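Local coordinates for protein xylooligosaccharide oxidase (Myceliophthora thermophila, PDB 5L6G) that oxidises the C1 hydroxyl of xylooligosaccharides and related sugars to lactones, passing the electrons through a bicovalently bound FAD to oxygen and releasing hydrogen peroxide, at residues Ser339-Leu347 with Gly419-Asp430; Thr48-Tyr59 with Lys90-Leu101. All coordinates share one frame; numbering follows the deposited sequence. Where two conformers were deposited one is given.

Contact 1. Residues Ser339-Leu347 with Gly419-Asp430; sequences SETFYSKSL and GPYPDDGFAFLD. With XYP (beta-D-xylopyranose), chain I.
Lys345 NZ reaches Asp430 OD1 in a salt bridge of 2.9 Å and also donates to Tyr343 OH within its own strand, at 3.1 Å; Asp453 provides both NZ and the phenol oxygen with a further partner. The ammonium meets OD1 from above the carboxylate plane. This cluster joins strand 341-349, part of the large antiparallel sheet of the substrate domain, to the N-terminal part of helix 426-437; the axes of the short segments 341-347 and 426-430 run only 16° apart at a closest approach of 8.6 Å. The lysine gets there by bends at its third and fourth torsions, its CD lying along the backbone and CB of Leu429 before NZ turns to the carboxylate.

Next to the charges, Phe426 and Tyr343 pack nearly at right angles. Phe426 turns its edge onto the face of Tyr343 in a T-shaped stack, planes at 81°, with CD1 of Phe426 over the centre of the tyrosine ring. Tyr421 CE2 lies against one face of Phe426, and the other face carries a bound xylose, whose C4 sits over the ring centre, 3.6 Å from Phe426 CD1. Such CH-pi packing of a sugar on an aromatic ring is common in carbohydrate sites. Tyr343 CE1 approaches C5 of the same sugar. Toward the start of the strand, Tyr421 lies against Tyr343 CB, its hydroxyl held by Asp415, while the Thr341 methyl group reaches Tyr421 CB and Gly419 O. Leu429 CD1 packs on the strand backbone at Tyr343 O and Ser344 CA.

One water ties protein to sugar: it donates to Tyr343 OH and to Asp430 OD2, the latter at 2.7 Å, and lies 2.6 Å from xylose O4.

Contact 2. Residues Thr48-Tyr59 with Lys90-Leu101; sequences TDASPFNDRLPY and KSGGHSYASFGL. With FAD (flavin-adenine dinucleotide), chain D; XYP (beta-D-xylopyranose), chain I.
His94 ND1 is covalently bonded to the flavin methyl carbon C8M of FAD, and this linkage lies against Phe53 from the other segment. The histidine and phenylalanine rings form an offset stack, centroids 4.3 Å apart and planes at 28°, while C8M itself rests over the centre of the same Phe53 face, 3.4 Å from Phe53 CE2. Phe53 extends its ring across the bonded pair and on toward Tyr96 because chi1 (170°) swings CG away from the backbone N. Tyr336 OH is hydrogen-bonded to His94 NE2, so the imidazole is held at both nitrogens. Cys155 makes the second covalent link to the flavin.

The loop that bears His94 also wraps the pyrophosphate. Backbone N-H groups of Ser91, Gly92, Gly93, His94 and Ser95 bond to its oxygens, the straightest being Gly92 N to FAD O1P at 173°.

Farther from the cofactor, polar bonds tie the two segments together. Asn54 ND2 donates to Tyr96 O at 3.1 Å, with the acceptor near the amide plane, and also to Phe342 O; its OD1 takes Arg56 N in an Asx turn. Ser98 OG donates to Leu57 O (2.7 Å) and receives a hydrogen bond from a water that also joins Asn54 N and Ser95 O. Lys90 NZ bonds to Asp49 O and pairs with Glu111. Leu101 inserts its methyl groups at Ala50 O and packs its CB against that of Tyr59.

At the outer edge Arg56 NH1 grips xylose O1, 2.8 Å away and near the guanidinium plane; NH2 binds it at 3.2 Å. The glycine-containing phosphate loop and its flavin-linked histidine are typical of the PCMH-type FAD-binding domain of bicovalent flavoprotein oxidases.

Contacts 1 and 2 follow one another along the chain, with centres about 15 Å apart, and meet at their edges. Glu340 O lies 2.7 Å from Asp55 N, and Ser339 OG lies 2.5 Å from Asp55 OD2, both probable hydrogen bonds; Phe342 O accepts from Arg56 NE. Segment 339-347 of the substrate domain is thereby joined to segment 48-59, which packs on the flavin-linked loop. Both contacts border one outer xylose, which Phe426 and Tyr343 approach from contact 1 and Arg56 and Leu57 from contact 2. A second xylose lies at the active site, its nearest atoms about 4 Å from the Tyr96 side chain and about 8 Å from that of Ser344.

Contact 1. Residues Ser339-Leu347 with Gly419-Asp430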
loop_
_atom_site.group_PDB
_atom_site.type_symbol
_atom_site.label_atom_id
_atom_site.label_comp_id
_atom_site.label_asym_id
_atom_site.label_seq_id
_atom_site.Cartn_x
_atom_site.Cartn_y
_atom_site.Cartn_z
ATOM N N SER A 339 -2.069 -16.610 -0.867
ATOM C CA SER A 339 -2.644 -16.158 0.394
ATOM C C SER A 339 -1.764 -16.540 1.589
ATOM O O SER A 339 -0.961 -17.456 1.505
ATOM C CB SER A 339 -4.053 -16.711 0.565
ATOM O OG SER A 339 -4.042 -18.110 0.713
ATOM N N GLU A 340 -1.929 -15.800 2.682
ATOM C CA GLU A 340 -1.234 -16.051 3.944
ATOM C C GLU A 340 -2.201 -15.825 5.076
ATOM O O GLU A 340 -3.282 -15.227 4.882
ATOM C CB GLU A 340 -0.026 -15.124 4.116
ATOM C CG GLU A 340 0.968 -15.231 2.984
ATOM C CD GLU A 340 2.168 -14.335 3.129
ATOM O OE1 GLU A 340 2.330 -13.625 4.144
ATOM O OE2 GLU A 340 2.976 -14.344 2.187
ATOM N N THR A 341 -1.831 -16.315 6.252
ATOM C CA THR A 341 -2.636 -16.117 7.457
ATOM C C THR A 341 -1.817 -15.257 8.389
ATOM O O THR A 341 -0.728 -15.641 8.786
ATOM C CB THR A 341 -2.962 -17.446 8.143
ATOM O OG1 THR A 341 -3.648 -18.300 7.215
ATOM C CG2 THR A 341 -3.835 -17.244 9.371
ATOM N N PHE A 342 -2.338 -14.098 8.759
ATOM C CA PHE A 342 -1.534 -13.154 9.505
ATOM C C PHE A 342 -2.359 -12.048 10.163
ATOM O O PHE A 342 -3.558 -11.848 9.856
ATOM C CB PHE A 342 -0.482 -12.528 8.572
ATOM C CG PHE A 342 -1.083 -11.691 7.469
ATOM C CD1 PHE A 342 -1.557 -12.287 6.314
ATOM C CD2 PHE A 342 -1.200 -10.316 7.599
ATOM C CE1 PHE A 342 -2.136 -11.525 5.304
ATOM C CE2 PHE A 342 -1.765 -9.546 6.577
ATOM C CZ PHE A 342 -2.233 -10.157 5.438
ATOM N N TYR A 343 -1.676 -11.337 11.067
ATOM C CA TYR A 343 -2.115 -10.047 11.570
ATOM C C TYR A 343 -1.025 -9.043 11.252
ATOM O O TYR A 343 0.130 -9.400 11.245
ATOM C CB TYR A 343 -2.378 -10.082 13.078
ATOM C CG TYR A 343 -2.827 -8.748 13.632
ATOM C CD1 TYR A 343 -3.882 -8.070 13.072
ATOM C CD2 TYR A 343 -2.208 -8.173 14.732
ATOM C CE1 TYR A 343 -4.310 -6.848 13.570
ATOM C CE2 TYR A 343 -2.634 -6.952 15.247
ATOM C CZ TYR A 343 -3.695 -6.294 14.652
ATOM O OH TYR A 343 -4.147 -5.070 15.126
ATOM N N SER A 344 -1.407 -7.805 10.963
ATOM C CA SER A 344 -0.426 -6.784 10.633
ATOM C C SER A 344 -0.826 -5.429 11.165
ATOM O O SER A 344 -2.006 -5.135 11.345
ATOM C CB SER A 344 -0.210 -6.732 9.120
ATOM O OG SER A 344 0.619 -5.657 8.743
ATOM N N LYS A 345 0.184 -4.629 11.484
ATOM C CA LYS A 345 -0.015 -3.255 11.890
ATOM C C LYS A 345 0.970 -2.401 11.111
ATOM O O LYS A 345 1.915 -2.906 10.451
ATOM C CB LYS A 345 0.187 -3.083 13.399
ATOM C CG LYS A 345 -0.780 -3.870 14.265
ATOM C CD LYS A 345 -0.700 -3.515 15.750
ATOM C CE LYS A 345 -1.476 -2.260 16.133
ATOM N NZ LYS A 345 -2.959 -2.413 16.225
ATOM N N SER A 346 0.717 -1.101 11.147
ATOM C CA SER A 346 1.612 -0.147 10.556
ATOM C C SER A 346 1.792 1.044 11.462
ATOM O O SER A 346 1.071 1.217 12.474
ATOM C CB SER A 346 1.019 0.324 9.229
ATOM O OG SER A 346 -0.031 1.233 9.453
ATOM N N LEU A 347 2.761 1.865 11.089
ATOM C CA LEU A 347 2.985 3.127 11.709
ATOM C C LEU A 347 3.697 4.027 10.718
ATOM O O LEU A 347 4.386 3.565 9.796
ATOM C CB LEU A 347 3.900 2.999 12.939
ATOM C CG LEU A 347 3.341 2.794 14.337
ATOM C CD1 LEU A 347 4.530 2.699 15.282
ATOM C CD2 LEU A 347 2.444 3.915 14.782
ATOM N N GLY A 419 -1.045 -22.117 9.667
ATOM C CA GLY A 419 -2.072 -22.722 10.505
ATOM C C GLY A 419 -2.828 -21.574 11.132
ATOM O O GLY A 419 -2.483 -20.404 10.905
ATOM N N PRO A 420 -3.844 -21.899 11.934
ATOM C CA PRO A 420 -4.750 -20.865 12.349
ATOM C C PRO A 420 -4.061 -19.799 13.209
ATOM O O PRO A 420 -3.177 -20.091 14.012
ATOM C CB PRO A 420 -5.861 -21.621 13.102
ATOM C CG PRO A 420 -5.296 -22.937 13.455
ATOM C CD PRO A 420 -4.196 -23.227 12.468
ATOM N N TYR A 421 -4.466 -18.559 13.006
ATOM C CA TYR A 421 -3.900 -17.462 13.760
ATOM C C TYR A 421 -4.498 -17.536 15.174
ATOM O O TYR A 421 -5.706 -17.670 15.327
ATOM C CB TYR A 421 -4.207 -16.130 13.103
ATOM C CG TYR A 421 -3.478 -15.018 13.784
ATOM C CD1 TYR A 421 -2.154 -14.747 13.479
ATOM C CD2 TYR A 421 -4.098 -14.266 14.763
ATOM C CE1 TYR A 421 -1.463 -13.741 14.127
ATOM C CE2 TYR A 421 -3.435 -13.262 15.414
ATOM C CZ TYR A 421 -2.107 -13.022 15.115
ATOM O OH TYR A 421 -1.471 -12.027 15.778
ATOM N N PRO A 422 -3.651 -17.483 16.205
ATOM C CA PRO A 422 -4.162 -17.593 17.582
ATOM C C PRO A 422 -4.909 -16.332 18.019
ATOM O O PRO A 422 -4.494 -15.234 17.709
ATOM C CB PRO A 422 -2.899 -17.767 18.399
ATOM C CG PRO A 422 -1.862 -17.034 17.612
ATOM C CD PRO A 422 -2.197 -17.270 16.176
ATOM N N ASP A 423 -6.006 -16.495 18.753
ATOM C CA ASP A 423 -6.862 -15.350 19.060
ATOM C C ASP A 423 -6.293 -14.413 20.109
ATOM O O ASP A 423 -6.763 -13.265 20.245
ATOM C CB ASP A 423 -8.265 -15.843 19.426
ATOM C CG ASP A 423 -8.862 -16.642 18.315
ATOM O OD1 ASP A 423 -9.286 -16.027 17.323
ATOM O OD2 ASP A 423 -8.818 -17.891 18.386
ATOM N N ASP A 424 -5.269 -14.883 20.814
ATOM C CA ASP A 424 -4.513 -14.051 21.732
ATOM C C ASP A 424 -3.323 -13.379 21.048
ATOM O O ASP A 424 -2.572 -12.637 21.701
ATOM C CB ASP A 424 -4.002 -14.902 22.887
ATOM C CG ASP A 424 -2.998 -15.955 22.442
ATOM O OD1 ASP A 424 -3.299 -16.824 21.598
ATOM O OD2 ASP A 424 -1.884 -15.911 22.937
ATOM N N GLY A 425 -3.137 -13.644 19.756
ATOM C CA GLY A 425 -1.933 -13.209 19.053
ATOM C C GLY A 425 -1.802 -11.715 18.873
ATOM O O GLY A 425 -0.699 -11.181 18.814
ATOM N N PHE A 426 -2.929 -11.039 18.771
ATOM C CA PHE A 426 -2.948 -9.616 18.440
ATOM C C PHE A 426 -2.189 -8.780 19.456
ATOM O O PHE A 426 -1.673 -7.742 19.114
ATOM C CB PHE A 426 -4.382 -9.111 18.313
ATOM C CG PHE A 426 -5.225 -9.971 17.432
ATOM C CD1 PHE A 426 -5.128 -9.859 16.061
ATOM C CD2 PHE A 426 -6.070 -10.937 17.978
ATOM C CE1 PHE A 426 -5.879 -10.659 15.235
ATOM C CE2 PHE A 426 -6.824 -11.746 17.156
ATOM C CZ PHE A 426 -6.722 -11.618 15.786
ATOM N N ALA A 427 -2.141 -9.234 20.703
ATOM C CA ALA A 427 -1.472 -8.492 21.770
ATOM C C ALA A 427 0.004 -8.268 21.446
ATOM O O ALA A 427 0.606 -7.294 21.907
ATOM C CB ALA A 427 -1.619 -9.220 23.085
ATOM N N PHE A 428 0.583 -9.151 20.651
ATOM C CA PHE A 428 2.008 -9.009 20.281
ATOM C C PHE A 428 2.250 -7.706 19.494
ATOM O O PHE A 428 2.933 -6.804 19.967
ATOM C CB PHE A 428 2.514 -10.262 19.532
ATOM C CG PHE A 428 3.777 -10.042 18.739
ATOM C CD1 PHE A 428 4.817 -9.277 19.253
ATOM C CD2 PHE A 428 3.942 -10.631 17.491
ATOM C CE1 PHE A 428 5.975 -9.053 18.500
ATOM C CE2 PHE A 428 5.104 -10.425 16.754
ATOM C CZ PHE A 428 6.112 -9.632 17.256
ATOM N N LEU A 429 1.721 -7.594 18.292
ATOM C CA LEU A 429 1.899 -6.339 17.566
ATOM C C LEU A 429 1.249 -5.161 18.264
ATOM O O LEU A 429 1.766 -4.047 18.177
ATOM C CB LEU A 429 1.416 -6.444 16.128
ATOM C CG LEU A 429 2.208 -7.448 15.295
ATOM C CD1 LEU A 429 1.744 -7.369 13.852
ATOM C CD2 LEU A 429 3.722 -7.245 15.404
ATOM N N ASP A 430 0.132 -5.378 18.965
ATOM C CA ASP A 430 -0.514 -4.269 19.674
ATOM C C ASP A 430 0.419 -3.652 20.708
ATOM O O ASP A 430 0.485 -2.418 20.842
ATOM C CB ASP A 430 -1.836 -4.713 20.341
ATOM C CG ASP A 430 -2.953 -4.938 19.325
ATOM O OD1 ASP A 430 -2.735 -4.602 18.134
ATOM O OD2 ASP A 430 -4.038 -5.466 19.715
HETATM O O1 XYP I . -9.641 -9.245 12.711
HETATM C C1 XYP I . -9.435 -8.383 13.806
HETATM C C2 XYP I . -9.892 -9.093 15.081
HETATM C C3 XYP I . -9.607 -8.194 16.259
HETATM C C4 XYP I . -8.123 -7.887 16.279
HETATM C C5 XYP I . -7.693 -7.270 14.967
HETATM O O2 XYP I . -11.293 -9.425 15.032
HETATM O O3 XYP I . -9.947 -8.839 17.484
HETATM O O4 XYP I . -7.875 -7.008 17.371
HETATM O O5 XYP I . -8.044 -8.120 13.873
HETATM O O HOH W 1 -5.622 -5.689 17.539
#

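Contact 2. Residues Thr48-Tyr59 with Lys90-Leu101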
loop_
_atom_site.group_PDB
_atom_site.type_symbol
_atom_site.label_atom_id
_atom_site.label_comp_id
_atom_site.label_asym_id
_atom_site.label_seq_id
_atom_site.Cartn_x
_atom_site.Cartn_y
_atom_site.Cartn_z
ATOM N N THR A 48 -12.342 -18.751 -6.007
ATOM C CA THR A 48 -11.210 -17.944 -6.421
ATOM C C THR A 48 -11.504 -16.466 -6.258
ATOM O O THR A 48 -10.747 -15.742 -5.612
ATOM C CB THR A 48 -10.879 -18.218 -7.895
ATOM O OG1 THR A 48 -10.522 -19.591 -8.029
ATOM C CG2 THR A 48 -9.738 -17.354 -8.384
ATOM N N ASP A 49 -12.620 -16.013 -6.832
ATOM C CA ASP A 49 -12.947 -14.585 -6.798
ATOM C C ASP A 49 -13.223 -14.058 -5.390
ATOM O O ASP A 49 -12.890 -12.917 -5.075
ATOM C CB ASP A 49 -14.140 -14.288 -7.720
ATOM C CG ASP A 49 -13.750 -14.284 -9.197
ATOM O OD1 ASP A 49 -12.533 -14.217 -9.496
ATOM O OD2 ASP A 49 -14.647 -14.337 -10.064
ATOM N N ALA A 50 -13.822 -14.890 -4.545
ATOM C CA ALA A 50 -14.129 -14.502 -3.172
ATOM C C ALA A 50 -12.955 -14.630 -2.174
ATOM O O ALA A 50 -13.054 -14.149 -1.046
ATOM C CB ALA A 50 -15.317 -15.312 -2.665
ATOM N N SER A 51 -11.864 -15.284 -2.562
ATOM C CA SER A 51 -10.834 -15.674 -1.587
ATOM C C SER A 51 -9.906 -14.514 -1.228
ATOM O O SER A 51 -9.361 -13.868 -2.120
ATOM C CB SER A 51 -10.013 -16.855 -2.102
ATOM O OG SER A 51 -9.567 -16.621 -3.428
ATOM N N PRO A 52 -9.699 -14.273 0.086
ATOM C CA PRO A 52 -8.923 -13.153 0.583
ATOM C C PRO A 52 -7.447 -13.382 0.313
ATOM O O PRO A 52 -7.048 -14.498 0.017
ATOM C CB PRO A 52 -9.174 -13.215 2.091
ATOM C CG PRO A 52 -9.325 -14.661 2.366
ATOM C CD PRO A 52 -10.078 -15.193 1.183
ATOM N N PHE A 53 -6.638 -12.338 0.404
ATOM C CA PHE A 53 -5.210 -12.539 0.506
ATOM C C PHE A 53 -4.908 -13.042 1.921
ATOM O O PHE A 53 -4.094 -13.949 2.120
ATOM C CB PHE A 53 -4.422 -11.262 0.261
ATOM C CG PHE A 53 -2.984 -11.424 0.597
ATOM C CD1 PHE A 53 -2.175 -12.227 -0.195
ATOM C CD2 PHE A 53 -2.456 -10.851 1.738
ATOM C CE1 PHE A 53 -0.842 -12.424 0.139
ATOM C CE2 PHE A 53 -1.122 -11.039 2.077
ATOM C CZ PHE A 53 -0.316 -11.826 1.273
ATOM N N ASN A 54 -5.562 -12.436 2.896
ATOM C CA ASN A 54 -5.395 -12.842 4.275
ATOM C C ASN A 54 -6.409 -13.917 4.613
ATOM O O ASN A 54 -7.576 -13.615 4.835
ATOM C CB ASN A 54 -5.553 -11.653 5.226
ATOM C CG ASN A 54 -5.082 -11.970 6.648
ATOM O OD1 ASN A 54 -4.874 -13.137 7.031
ATOM N ND2 ASN A 54 -4.925 -10.932 7.437
ATOM N N ASP A 55 -5.952 -15.163 4.664
ATOM C CA ASP A 55 -6.821 -16.295 4.987
ATOM C C ASP A 55 -7.433 -16.244 6.372
ATOM O O ASP A 55 -8.332 -17.020 6.672
ATOM C CB ASP A 55 -6.069 -17.615 4.846
ATOM C CG ASP A 55 -5.861 -18.006 3.416
ATOM O OD1 ASP A 55 -6.819 -17.866 2.628
ATOM O OD2 ASP A 55 -4.741 -18.440 3.093
ATOM N N ARG A 56 -6.930 -15.358 7.221
ATOM C CA ARG A 56 -7.547 -15.145 8.529
ATOM C C ARG A 56 -8.917 -14.479 8.393
ATOM O O ARG A 56 -9.730 -14.584 9.302
ATOM C CB ARG A 56 -6.664 -14.266 9.391
ATOM C CG ARG A 56 -7.044 -14.225 10.855
ATOM C CD ARG A 56 -6.020 -13.415 11.649
ATOM N NE ARG A 56 -6.000 -11.999 11.332
ATOM C CZ ARG A 56 -6.919 -11.118 11.732
ATOM N NH1 ARG A 56 -7.978 -11.509 12.443
ATOM N NH2 ARG A 56 -6.796 -9.837 11.409
ATOM N N LEU A 57 -9.153 -13.800 7.265
ATOM C CA LEU A 57 -10.289 -12.922 7.088
ATOM C C LEU A 57 -11.078 -13.160 5.790
ATOM O O LEU A 57 -11.197 -12.261 4.936
ATOM C CB LEU A 57 -9.817 -11.472 7.167
ATOM C CG LEU A 57 -9.263 -11.029 8.517
ATOM C CD1 LEU A 57 -8.694 -9.621 8.375
ATOM C CD2 LEU A 57 -10.308 -11.120 9.642
ATOM N N PRO A 58 -11.651 -14.367 5.645
ATOM C CA PRO A 58 -12.536 -14.599 4.552
ATOM C C PRO A 58 -13.855 -13.901 4.830
ATOM O O PRO A 58 -14.276 -13.809 5.998
ATOM C CB PRO A 58 -12.725 -16.106 4.577
ATOM C CG PRO A 58 -12.652 -16.446 6.034
ATOM C CD PRO A 58 -11.620 -15.508 6.585
ATOM N N TYR A 59 -14.469 -13.383 3.773
ATOM C CA TYR A 59 -15.831 -12.897 3.834
ATOM C C TYR A 59 -16.599 -13.456 2.669
ATOM O O TYR A 59 -16.030 -13.758 1.627
ATOM C CB TYR A 59 -15.875 -11.375 3.827
ATOM C CG TYR A 59 -15.245 -10.788 5.060
ATOM C CD1 TYR A 59 -15.827 -10.974 6.312
ATOM C CD2 TYR A 59 -14.030 -10.092 4.989
ATOM C CE1 TYR A 59 -15.263 -10.453 7.452
ATOM C CE2 TYR A 59 -13.442 -9.576 6.123
ATOM C CZ TYR A 59 -14.062 -9.757 7.345
ATOM O OH TYR A 59 -13.494 -9.249 8.455
ATOM N N LYS A 90 -12.742 -4.695 -5.879
ATOM C CA LYS A 90 -11.610 -5.555 -5.541
ATOM C C LYS A 90 -10.701 -5.575 -6.750
ATOM O O LYS A 90 -11.103 -6.020 -7.853
ATOM C CB LYS A 90 -12.081 -6.952 -5.207
ATOM C CG LYS A 90 -10.986 -7.875 -4.691
ATOM C CD LYS A 90 -11.606 -9.229 -4.334
ATOM C CE LYS A 90 -10.567 -10.313 -4.270
ATOM N NZ LYS A 90 -10.883 -11.377 -5.210
ATOM N N SER A 91 -9.503 -5.046 -6.575
ATOM C CA SER A 91 -8.534 -4.978 -7.664
ATOM C C SER A 91 -7.576 -6.172 -7.548
ATOM O O SER A 91 -7.796 -7.192 -8.183
ATOM C CB SER A 91 -7.822 -3.630 -7.661
ATOM O OG SER A 91 -6.767 -3.596 -8.604
ATOM N N GLY A 92 -6.552 -6.078 -6.707
ATOM C CA GLY A 92 -5.624 -7.187 -6.500
ATOM C C GLY A 92 -6.002 -8.102 -5.341
ATOM O O GLY A 92 -5.456 -9.198 -5.193
ATOM N N GLY A 93 -6.949 -7.645 -4.524
ATOM C CA GLY A 93 -7.407 -8.386 -3.356
ATOM C C GLY A 93 -6.425 -8.493 -2.223
ATOM O O GLY A 93 -6.609 -9.344 -1.355
ATOM N N HIS A 94 -5.384 -7.639 -2.214
ATOM C CA HIS A 94 -4.362 -7.678 -1.155
ATOM C C HIS A 94 -4.668 -6.973 0.156
ATOM O O HIS A 94 -3.850 -7.007 1.052
ATOM C CB HIS A 94 -2.993 -7.218 -1.698
ATOM C CG HIS A 94 -2.204 -8.339 -2.269
ATOM N ND1 HIS A 94 -1.189 -8.986 -1.575
ATOM C CD2 HIS A 94 -2.336 -8.973 -3.458
ATOM C CE1 HIS A 94 -0.742 -9.976 -2.340
ATOM N NE2 HIS A 94 -1.421 -9.987 -3.477
ATOM N N SER A 95 -5.837 -6.353 0.298
ATOM C CA SER A 95 -6.150 -5.715 1.576
ATOM C C SER A 95 -5.832 -6.665 2.738
ATOM O O SER A 95 -6.356 -7.764 2.807
ATOM C CB SER A 95 -7.620 -5.348 1.671
ATOM O OG SER A 95 -7.902 -4.927 2.989
ATOM N N TYR A 96 -5.048 -6.195 3.695
ATOM C CA TYR A 96 -4.729 -7.018 4.866
ATOM C C TYR A 96 -5.972 -7.277 5.750
ATOM O O TYR A 96 -5.962 -8.150 6.632
ATOM C CB TYR A 96 -3.648 -6.340 5.678
ATOM C CG TYR A 96 -2.244 -6.365 5.067
ATOM C CD1 TYR A 96 -1.990 -6.873 3.786
ATOM C CD2 TYR A 96 -1.182 -5.871 5.785
ATOM C CE1 TYR A 96 -0.699 -6.883 3.266
ATOM C CE2 TYR A 96 0.105 -5.885 5.281
ATOM C CZ TYR A 96 0.341 -6.386 4.024
ATOM O OH TYR A 96 1.616 -6.398 3.515
ATOM N N ALA A 97 -7.020 -6.488 5.535
ATOM C CA ALA A 97 -8.265 -6.601 6.294
ATOM C C ALA A 97 -9.393 -7.135 5.408
ATOM O O ALA A 97 -10.561 -7.173 5.807
ATOM C CB ALA A 97 -8.641 -5.238 6.839
ATOM N N SER A 98 -9.032 -7.535 4.190
ATOM C CA SER A 98 -9.999 -8.021 3.199
ATOM C C SER A 98 -11.078 -6.997 2.895
ATOM O O SER A 98 -12.232 -7.368 2.614
ATOM C CB SER A 98 -10.634 -9.351 3.649
ATOM O OG SER A 98 -9.660 -10.369 3.841
ATOM N N PHE A 99 -10.706 -5.721 2.906
ATOM C CA PHE A 99 -11.658 -4.659 2.590
ATOM C C PHE A 99 -12.181 -4.650 1.150
ATOM O O PHE A 99 -13.251 -4.096 0.903
ATOM C CB PHE A 99 -11.100 -3.295 2.963
ATOM C CG PHE A 99 -10.947 -3.053 4.451
ATOM C CD1 PHE A 99 -11.750 -3.709 5.403
ATOM C CD2 PHE A 99 -10.041 -2.101 4.889
ATOM C CE1 PHE A 99 -11.610 -3.436 6.758
ATOM C CE2 PHE A 99 -9.911 -1.818 6.232
ATOM C CZ PHE A 99 -10.688 -2.484 7.164
ATOM N N GLY A 100 -11.454 -5.270 0.211
ATOM C CA GLY A 100 -11.933 -5.442 -1.164
ATOM C C GLY A 100 -13.105 -6.396 -1.237
ATOM O O GLY A 100 -13.883 -6.339 -2.171
ATOM N N LEU A 101 -13.241 -7.267 -0.237
ATOM C CA LEU A 101 -14.442 -8.089 -0.090
ATOM C C LEU A 101 -15.553 -7.393 0.689
ATOM O O LEU A 101 -16.655 -7.912 0.761
ATOM C CB LEU A 101 -14.105 -9.403 0.600
ATOM C CG LEU A 101 -13.121 -10.311 -0.122
ATOM C CD1 LEU A 101 -12.791 -11.471 0.800
ATOM C CD2 LEU A 101 -13.689 -10.809 -1.445
HETATM P PA FAD D . -7.842 -4.729 -2.723
HETATM O O1A FAD D . -8.434 -5.187 -4.035
HETATM O O2A FAD D . -8.060 -5.622 -1.542
HETATM O O5B FAD D . -8.240 -3.235 -2.441
HETATM C C5B FAD D . -7.806 -2.499 -1.294
HETATM C C4B FAD D . -8.742 -1.338 -1.045
HETATM O O4B FAD D . -8.745 -0.480 -2.188
HETATM C C3B FAD D . -10.182 -1.778 -0.838
HETATM O O3B FAD D . -10.828 -0.868 0.027
HETATM C C2B FAD D . -10.782 -1.659 -2.215
HETATM O O2B FAD D . -12.200 -1.547 -2.214
HETATM C C1B FAD D . -10.065 -0.437 -2.742
HETATM N N9A FAD D . -10.007 -0.466 -4.205
HETATM C C8A FAD D . -9.509 -1.412 -4.996
HETATM N N7A FAD D . -9.661 -1.078 -6.300
HETATM C C5A FAD D . -10.257 0.115 -6.298
HETATM C C6A FAD D . -10.734 1.023 -7.338
HETATM N N6A FAD D . -10.524 0.656 -8.616
HETATM N N1A FAD D . -11.352 2.156 -6.942
HETATM C C2A FAD D . -11.528 2.494 -5.662
HETATM N N3A FAD D . -11.105 1.691 -4.640
HETATM C C4A FAD D . -10.481 0.516 -4.928
HETATM N N1 FAD D . 2.074 -1.780 0.023
HETATM C C2 FAD D . 3.080 -0.864 -0.137
HETATM O O2 FAD D . 2.836 0.357 0.071
HETATM N N3 FAD D . 4.313 -1.251 -0.548
HETATM C C4 FAD D . 4.620 -2.541 -0.828
HETATM O O4 FAD D . 5.764 -2.917 -1.210
HETATM C C4X FAD D . 3.587 -3.588 -0.671
HETATM N N5 FAD D . 3.806 -4.910 -0.926
HETATM C C5X FAD D . 2.821 -5.876 -0.804
HETATM C C6 FAD D . 3.048 -7.227 -1.096
HETATM C C7 FAD D . 2.013 -8.164 -0.936
HETATM C C7M FAD D . 2.307 -9.612 -1.241
HETATM C C8 FAD D . 0.639 -7.735 -0.502
HETATM C C8M FAD D . -0.521 -8.718 -0.393
HETATM C C9 FAD D . 0.435 -6.386 -0.232
HETATM C C9A FAD D . 1.470 -5.440 -0.348
HETATM N N10 FAD D . 1.279 -4.064 -0.054
HETATM C C10 FAD D . 2.283 -3.104 -0.200
HETATM C "C1'" FAD D . -0.005 -3.546 0.407
HETATM C "C2'" FAD D . -0.865 -3.064 -0.718
HETATM O "O2'" FAD D . -0.371 -1.779 -1.108
HETATM C "C3'" FAD D . -2.259 -2.897 -0.141
HETATM O "O3'" FAD D . -2.739 -4.128 0.413
HETATM C "C4'" FAD D . -3.193 -2.432 -1.262
HETATM O "O4'" FAD D . -4.229 -1.619 -0.692
HETATM C "C5'" FAD D . -3.744 -3.631 -1.990
HETATM O "O5'" FAD D . -4.303 -3.216 -3.239
HETATM P P FAD D . -5.228 -4.248 -3.993
HETATM O O1P FAD D . -5.895 -3.608 -5.170
HETATM O O2P FAD D . -4.476 -5.516 -4.244
HETATM O O3P FAD D . -6.240 -4.665 -2.824
HETATM O O1 XYP I . -9.641 -9.245 12.711
HETATM C C1 XYP I . -9.435 -8.383 13.806
HETATM C C2 XYP I . -9.892 -9.093 15.081
HETATM C C3 XYP I . -9.607 -8.194 16.259
HETATM C C4 XYP I . -8.123 -7.887 16.279
HETATM C C5 XYP I . -7.693 -7.270 14.967
HETATM O O2 XYP I . -11.293 -9.425 15.032
HETATM O O3 XYP I . -9.947 -8.839 17.484
HETATM O O4 XYP I . -7.875 -7.008 17.371
HETATM O O5 XYP I . -8.044 -8.120 13.873
HETATM O O HOH W 2 -7.470 -10.235 2.251
HETATM O O HOH W 3 -5.370 -8.455 9.467
HETATM O O HOH W 4 -11.553 -7.382 8.383
#